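Local coordinates for putative tryptophan halogenase (Xanthomonas campestris pv. campestris, PDB 6Y1W), which probably catalyses flavin-dependent halogenation of an aromatic substrate, with FAD as its cofactor, at residues Ser348-Ile351 / His352-Arg356; Asn378-Ala381 / Ala382-Ala386. All coordinates share one frame; numbering follows the deposited sequence.

Overall arrangement
Two consecutive helices carry these contacts, both of them local. Contact 1 (348-356) joins the end of a loop to the opening turns of helix 350-363; it is buried, its centre about 5 Å from that of the chain, and close to the predicted FAD and tryptophan sites. Contact 2 (378-386) lies wholly within helix 371-397, at the surface near the second subunit, its centre about 16 Å from that of the chain. The two touch: Arg356 NH2 and Glu384 OE2 form a salt bridge of 3.0 Å, and Leu353 CD1 packs on Ile385 CD1 at 3.8 Å. Aliphatic chains and a bridging water dominate contact 1, with Arg356 as its charged residue, whereas charged chains and alanines dominate contact 2.

Contact 1: Ser348-Ile351 / His352-Arg356; sequences STNI and HLIQR
Leu353 folds back over the first turn of helix 350-363, its side chain running beside the carbonyl oxygen of Thr349. Leu353 CB lies 3.6 Å from Thr349 O. With CG opposite its own carbonyl carbon (chi1 -76°), Leu353 CG stays 3.5 Å from Thr349 O. CD1 goes on past the oxygen toward CB of Thr349, and both residues then reach the side chain of Ile388 on helix 371-397. The oxygen itself accepts a hydrogen bond of 3.0 Å from Leu353 N. A bond from Ile354 N to Asn350 O and a straighter one from Gln355 N to Ile351 O (2.9 Å, 168° at the hydrogen) continue the ladder.

His352 N, in the first turn, is satisfied by a water that accepts from it at 3.0 Å and donates to Ser348 O at 2.6 Å, tying the loop before the helix to its opening turn. The imidazole stands with CG anti to the backbone N, and Arg356 CG lies 3.4 Å above one of its faces, toward the rim; ND1 is bonded to Ser65 OG. Ile351, a predicted FAD-site residue, turns its aliphatic chain toward Thr26 and Met30 of helix 25-39, whose start carries a glycine-rich sequence consistent with a Rossmann-type nucleotide site. Asn350 ND2 is held by Glu60, while Ser348 OG bonds to Lys89, the predicted catalytic lysine. The loop and first turn together thus connect the predicted FAD site with the surroundings of that lysine, and three of their polar groups have definite partners: the water for His352 N, Ser65 for His352 ND1 and Glu60 for Asn350 ND2.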
ATOM      1  N   SER A 348      -2.658  20.592  -6.231  1.00 12.50           N
ATOM      2  CA  SER A 348      -1.766  21.090  -5.177  1.00 12.24           C
ATOM      3  C   SER A 348      -0.711  20.057  -4.786  1.00 14.44           C
ATOM      4  O   SER A 348      -0.501  19.782  -3.606  1.00 15.27           O
ATOM      5  CB  SER A 348      -2.534  21.549  -3.915  1.00 16.37           C
ATOM      6  OG  SER A 348      -3.754  22.275  -4.212  1.00 15.08           O
ATOM      7  N   THR A 349      -0.008  19.518  -5.779  1.00 12.55           N
ATOM      8  CA  THR A 349       0.963  18.448  -5.541  1.00 12.71           C
ATOM      9  C   THR A 349       2.427  18.912  -5.576  1.00 14.18           C
ATOM     10  O   THR A 349       3.301  18.086  -5.303  1.00 14.27           O
ATOM     11  CB  THR A 349       0.781  17.303  -6.548  1.00 12.93           C
ATOM     12  OG1 THR A 349       0.677  17.813  -7.895  1.00 14.72           O
ATOM     13  CG2 THR A 349      -0.452  16.463  -6.222  1.00 11.96           C
ATOM     14  N   ASN A 350       2.739  20.184  -5.855  1.00 15.32           N
ATOM     15  CA  ASN A 350       4.150  20.581  -6.050  1.00 14.80           C
ATOM     16  C   ASN A 350       4.992  20.351  -4.792  1.00 16.73           C
ATOM     17  O   ASN A 350       6.032  19.668  -4.816  1.00 15.50           O
ATOM     18  CB  ASN A 350       4.219  22.066  -6.455  1.00 14.92           C
ATOM     19  CG  ASN A 350       5.650  22.611  -6.442  1.00 25.38           C
ATOM     20  OD1 ASN A 350       6.483  22.088  -7.173  1.00 28.27           O
ATOM     21  ND2 ASN A 350       5.947  23.654  -5.623  1.00 19.32           N
ATOM     22  N   ILE A 351       4.573  20.945  -3.669  1.00 13.04           N
ATOM     23  CA  ILE A 351       5.348  20.784  -2.440  1.00 15.53           C
ATOM     24  C   ILE A 351       5.361  19.337  -1.966  1.00 15.16           C
ATOM     25  O   ILE A 351       6.383  18.857  -1.449  1.00 14.85           O
ATOM     26  CB  ILE A 351       4.826  21.781  -1.389  1.00 11.83           C
ATOM     27  CG1 ILE A 351       5.443  23.146  -1.700  1.00 15.63           C
ATOM     28  CG2 ILE A 351       5.199  21.340   0.058  1.00 14.19           C
ATOM     29  CD1 ILE A 351       4.862  24.284  -0.858  1.00 17.77           C
ATOM     30  N   HIS A 352       4.271  18.606  -2.181  1.00 12.99           N
ATOM     31  CA  HIS A 352       4.214  17.190  -1.830  1.00 13.16           C
ATOM     32  C   HIS A 352       5.279  16.396  -2.570  1.00 14.86           C
ATOM     33  O   HIS A 352       5.923  15.507  -1.995  1.00 14.44           O
ATOM     34  CB  HIS A 352       2.820  16.667  -2.157  1.00 14.90           C
ATOM     35  CG  HIS A 352       2.735  15.176  -2.130  1.00 12.56           C
ATOM     36  ND1 HIS A 352       2.516  14.467  -0.968  1.00 13.38           N
ATOM     37  CD2 HIS A 352       2.822  14.263  -3.125  1.00 14.79           C
ATOM     38  CE1 HIS A 352       2.471  13.171  -1.248  1.00 13.75           C
ATOM     39  NE2 HIS A 352       2.646  13.025  -2.554  1.00 14.34           N
ATOM     40  N   LEU A 353       5.462  16.683  -3.863  1.00 12.86           N
ATOM     41  CA  LEU A 353       6.438  15.920  -4.618  1.00 11.42           C
ATOM     42  C   LEU A 353       7.855  16.231  -4.175  1.00 14.10           C
ATOM     43  O   LEU A 353       8.699  15.341  -4.211  1.00 15.47           O
ATOM     44  CB  LEU A 353       6.278  16.175  -6.115  1.00 14.44           C
ATOM     45  CG  LEU A 353       5.064  15.412  -6.663  1.00 15.08           C
ATOM     46  CD1 LEU A 353       4.665  16.005  -8.017  1.00 16.62           C
ATOM     47  CD2 LEU A 353       5.283  13.901  -6.758  1.00 16.36           C
ATOM     48  N   ILE A 354       8.126  17.469  -3.744  1.00 13.58           N
ATOM     49  CA  ILE A 354       9.414  17.768  -3.109  1.00 11.75           C
ATOM     50  C   ILE A 354       9.577  16.938  -1.844  1.00 12.44           C
ATOM     51  O   ILE A 354      10.611  16.290  -1.620  1.00 13.63           O
ATOM     52  CB  ILE A 354       9.523  19.273  -2.803  1.00 14.17           C
ATOM     53  CG1 ILE A 354       9.580  20.072  -4.115  1.00 14.09           C
ATOM     54  CG2 ILE A 354      10.828  19.525  -2.014  1.00 13.07           C
ATOM     55  CD1 ILE A 354       9.378  21.603  -3.904  1.00 16.66           C
ATOM     56  N   GLN A 355       8.560  16.974  -0.972  1.00 12.33           N
ATOM     57  CA  GLN A 355       8.626  16.245   0.288  1.00 13.27           C
ATOM     58  C   GLN A 355       8.845  14.762   0.050  1.00 15.18           C
ATOM     59  O   GLN A 355       9.663  14.134   0.737  1.00 14.78           O
ATOM     60  CB  GLN A 355       7.336  16.451   1.075  1.00 17.64           C
ATOM     61  CG  GLN A 355       7.162  15.438   2.198  1.00 15.43           C
ATOM     62  CD  GLN A 355       5.912  15.712   3.017  1.00 16.80           C
ATOM     63  OE1 GLN A 355       5.365  16.845   2.998  1.00 17.64           O
ATOM     64  NE2 GLN A 355       5.473  14.710   3.788  1.00 21.37           N
ATOM     65  N   ARG A 356       8.126  14.173  -0.926  1.00 14.19           N
ATOM     66  CA  ARG A 356       8.323  12.736  -1.170  1.00 14.39           C
ATOM     67  C   ARG A 356       9.759  12.435  -1.584  1.00 15.44           C
ATOM     68  O   ARG A 356      10.345  11.435  -1.151  1.00 15.48           O
ATOM     69  CB  ARG A 356       7.370  12.219  -2.255  1.00 16.91           C
ATOM     70  CG  ARG A 356       5.904  12.237  -1.839  1.00 15.52           C
ATOM     71  CD  ARG A 356       5.618  11.301  -0.640  1.00 18.27           C
ATOM     72  NE  ARG A 356       6.077   9.960  -0.964  1.00 22.75           N
ATOM     73  CZ  ARG A 356       6.793   9.189  -0.152  1.00 25.85           C
ATOM     74  NH1 ARG A 356       7.151   9.626   1.057  1.00 26.02           N
ATOM     75  NH2 ARG A 356       7.163   7.974  -0.566  1.00 25.62           N
TER
HETATM   76  O   HOH W   1       1.769  20.186  -2.400  1.00 15.29           O

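Contact 2: Asn378-Ala381 / Ala382-Ala386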
ATOM      1  N   ASN A 378      14.410   5.193  -7.827  1.00 15.24           N
ATOM      2  CA  ASN A 378      13.824   5.622  -9.100  1.00 17.85           C
ATOM      3  C   ASN A 378      12.531   4.891  -9.370  1.00 18.80           C
ATOM      4  O   ASN A 378      11.579   5.487  -9.879  1.00 17.99           O
ATOM      5  CB  ASN A 378      14.819   5.381 -10.234  1.00 18.20           C
ATOM      6  CG  ASN A 378      15.917   6.391 -10.221  1.00 18.93           C
ATOM      7  OD1 ASN A 378      15.702   7.543  -9.794  1.00 20.04           O
ATOM      8  ND2 ASN A 378      17.117   5.992 -10.665  1.00 19.90           N
ATOM      9  N   ARG A 379      12.468   3.605  -9.017  1.00 18.56           N
ATOM     10  CA  ARG A 379      11.242   2.830  -9.265  1.00 20.35           C
ATOM     11  C   ARG A 379      10.060   3.390  -8.483  1.00 20.71           C
ATOM     12  O   ARG A 379       8.944   3.526  -9.015  1.00 20.57           O
ATOM     13  CB  ARG A 379      11.478   1.368  -8.891  1.00 22.55           C
ATOM     14  CG  ARG A 379      10.408   0.428  -9.401  1.00 34.27           C
ATOM     15  CD  ARG A 379      10.432  -0.881  -8.612  1.00 38.40           C
ATOM     16  NE  ARG A 379       9.539  -0.785  -7.469  1.00 51.83           N
ATOM     17  CZ  ARG A 379       9.935  -0.964  -6.220  1.00 38.21           C
ATOM     18  NH1 ARG A 379      11.195  -1.263  -5.987  1.00 52.74           N
ATOM     19  NH2 ARG A 379       9.076  -0.844  -5.212  1.00 39.40           N
ATOM     20  N   GLN A 380      10.282   3.690  -7.204  1.00 17.95           N
ATOM     21  CA  GLN A 380       9.226   4.243  -6.370  1.00 19.19           C
ATOM     22  C   GLN A 380       8.817   5.611  -6.879  1.00 18.40           C
ATOM     23  O   GLN A 380       7.622   5.911  -6.974  1.00 17.49           O
ATOM     24  CB  GLN A 380       9.697   4.339  -4.918  1.00 18.78           C
ATOM     25  CG  GLN A 380       9.941   3.021  -4.194  1.00 22.44           C
ATOM     26  CD  GLN A 380      10.170   3.254  -2.706  1.00 34.07           C
ATOM     27  OE1 GLN A 380       9.717   4.268  -2.145  1.00 35.89           O
ATOM     28  NE2 GLN A 380      10.872   2.331  -2.057  1.00 34.59           N
ATOM     29  N   ALA A 381       9.795   6.434  -7.245  1.00 15.87           N
ATOM     30  CA  ALA A 381       9.465   7.772  -7.741  1.00 14.62           C
ATOM     31  C   ALA A 381       8.613   7.687  -8.999  1.00 18.39           C
ATOM     32  O   ALA A 381       7.625   8.423  -9.142  1.00 19.78           O
ATOM     33  CB  ALA A 381      10.741   8.559  -8.047  1.00 14.58           C
ATOM     34  N   ALA A 382       8.999   6.804  -9.920  1.00 17.31           N
ATOM     35  CA  ALA A 382       8.279   6.673 -11.185  1.00 20.48           C
ATOM     36  C   ALA A 382       6.844   6.201 -10.960  1.00 21.49           C
ATOM     37  O   ALA A 382       5.906   6.738 -11.560  1.00 22.01           O
ATOM     38  CB  ALA A 382       9.040   5.717 -12.110  1.00 18.94           C
ATOM     39  N   GLU A 383       6.648   5.226 -10.079  1.00 17.94           N
ATOM     40  CA  GLU A 383       5.297   4.736  -9.812  1.00 19.06           C
ATOM     41  C   GLU A 383       4.443   5.815  -9.173  1.00 21.76           C
ATOM     42  O   GLU A 383       3.270   5.979  -9.530  1.00 18.17           O
ATOM     43  CB  GLU A 383       5.347   3.489  -8.928  1.00 22.58           C
ATOM     44  CG  GLU A 383       5.696   2.262  -9.757  1.00 33.71           C
ATOM     45  CD  GLU A 383       6.130   1.059  -8.960  1.00 44.56           C
ATOM     46  OE1 GLU A 383       5.994   1.068  -7.722  1.00 44.59           O
ATOM     47  OE2 GLU A 383       6.613   0.097  -9.598  1.00 62.43           O
ATOM     48  N   GLU A 384       5.004   6.559  -8.218  1.00 15.70           N
ATOM     49  CA  GLU A 384       4.201   7.568  -7.536  1.00 16.16           C
ATOM     50  C   GLU A 384       3.785   8.689  -8.480  1.00 18.46           C
ATOM     51  O   GLU A 384       2.634   9.145  -8.427  1.00 18.38           O
ATOM     52  CB  GLU A 384       4.969   8.134  -6.338  1.00 17.32           C
ATOM     53  CG  GLU A 384       5.010   7.172  -5.167  1.00 16.75           C
ATOM     54  CD  GLU A 384       5.807   7.775  -3.999  1.00 25.94           C
ATOM     55  OE1 GLU A 384       5.702   9.000  -3.773  1.00 27.84           O
ATOM     56  OE2 GLU A 384       6.509   7.030  -3.306  1.00 27.85           O
ATOM     57  N   ILE A 385       4.692   9.139  -9.352  1.00 18.80           N
ATOM     58  CA  ILE A 385       4.367  10.304 -10.177  1.00 18.90           C
ATOM     59  C   ILE A 385       3.390   9.909 -11.281  1.00 20.86           C
ATOM     60  O   ILE A 385       2.527  10.712 -11.669  1.00 21.37           O
ATOM     61  CB  ILE A 385       5.639  10.972 -10.740  1.00 20.79           C
ATOM     62  CG1 ILE A 385       5.297  12.315 -11.377  1.00 27.84           C
ATOM     63  CG2 ILE A 385       6.368  10.108 -11.794  1.00 22.99           C
ATOM     64  CD1 ILE A 385       4.655  13.173 -10.481  1.00 22.77           C
ATOM     65  N   ALA A 386       3.504   8.693 -11.801  1.00 22.67           N
ATOM     66  CA  ALA A 386       2.598   8.273 -12.859  1.00 24.09           C
ATOM     67  C   ALA A 386       1.179   8.214 -12.335  1.00 19.90           C
ATOM     68  O   ALA A 386       0.225   8.542 -13.052  1.00 20.28           O
ATOM     69  CB  ALA A 386       3.019   6.921 -13.421  1.00 23.92           C
TER
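Arg379 and Glu383, one helical turn apart, form the charged pair of this contact. Glu383 OE2 lies at the edge of the Arg379 guanidinium, in its plane, but Arg379 NE is 3.7 Å from Glu383 OE2, a long salt bridge, and the two flat groups are turned 54° apart. The first torsion sets Arg379 CG opposite the backbone N, 3.8 Å from Glu383 OE2, and a bend at chi3 (91°) then places NE beside the carboxylate. Its NH1 has a second anionic partner in Glu376, whose other oxygen accepts from Gln380 NE2.

Backbone bonds run from each amide to the carbonyl four residues earlier: Ala382 N to Asn378 O at 2.9 Å, then Glu383 to Arg379, Glu384 to Gln380 and Ile385 to Ala381. This regular alpha-helical ladder belongs to the long helix 371-397, which packs beside helix 350-363 and places Arg379, Gln380 and Glu383 against His421, Phe433 and Gln435 of the second subunit.

Side-chain carbons also lie against these carbonyl oxygens. Glu384 CG rests 3.4 Å from Gln380 O as the chain extends toward Arg356. Ala382 CB sits at 3.4 Å from Asn378 O and borders Gln324. Ile385 CG2 approaches Ala381 O to 3.4 Å, while the side chain also touches Trp240 and Leu343.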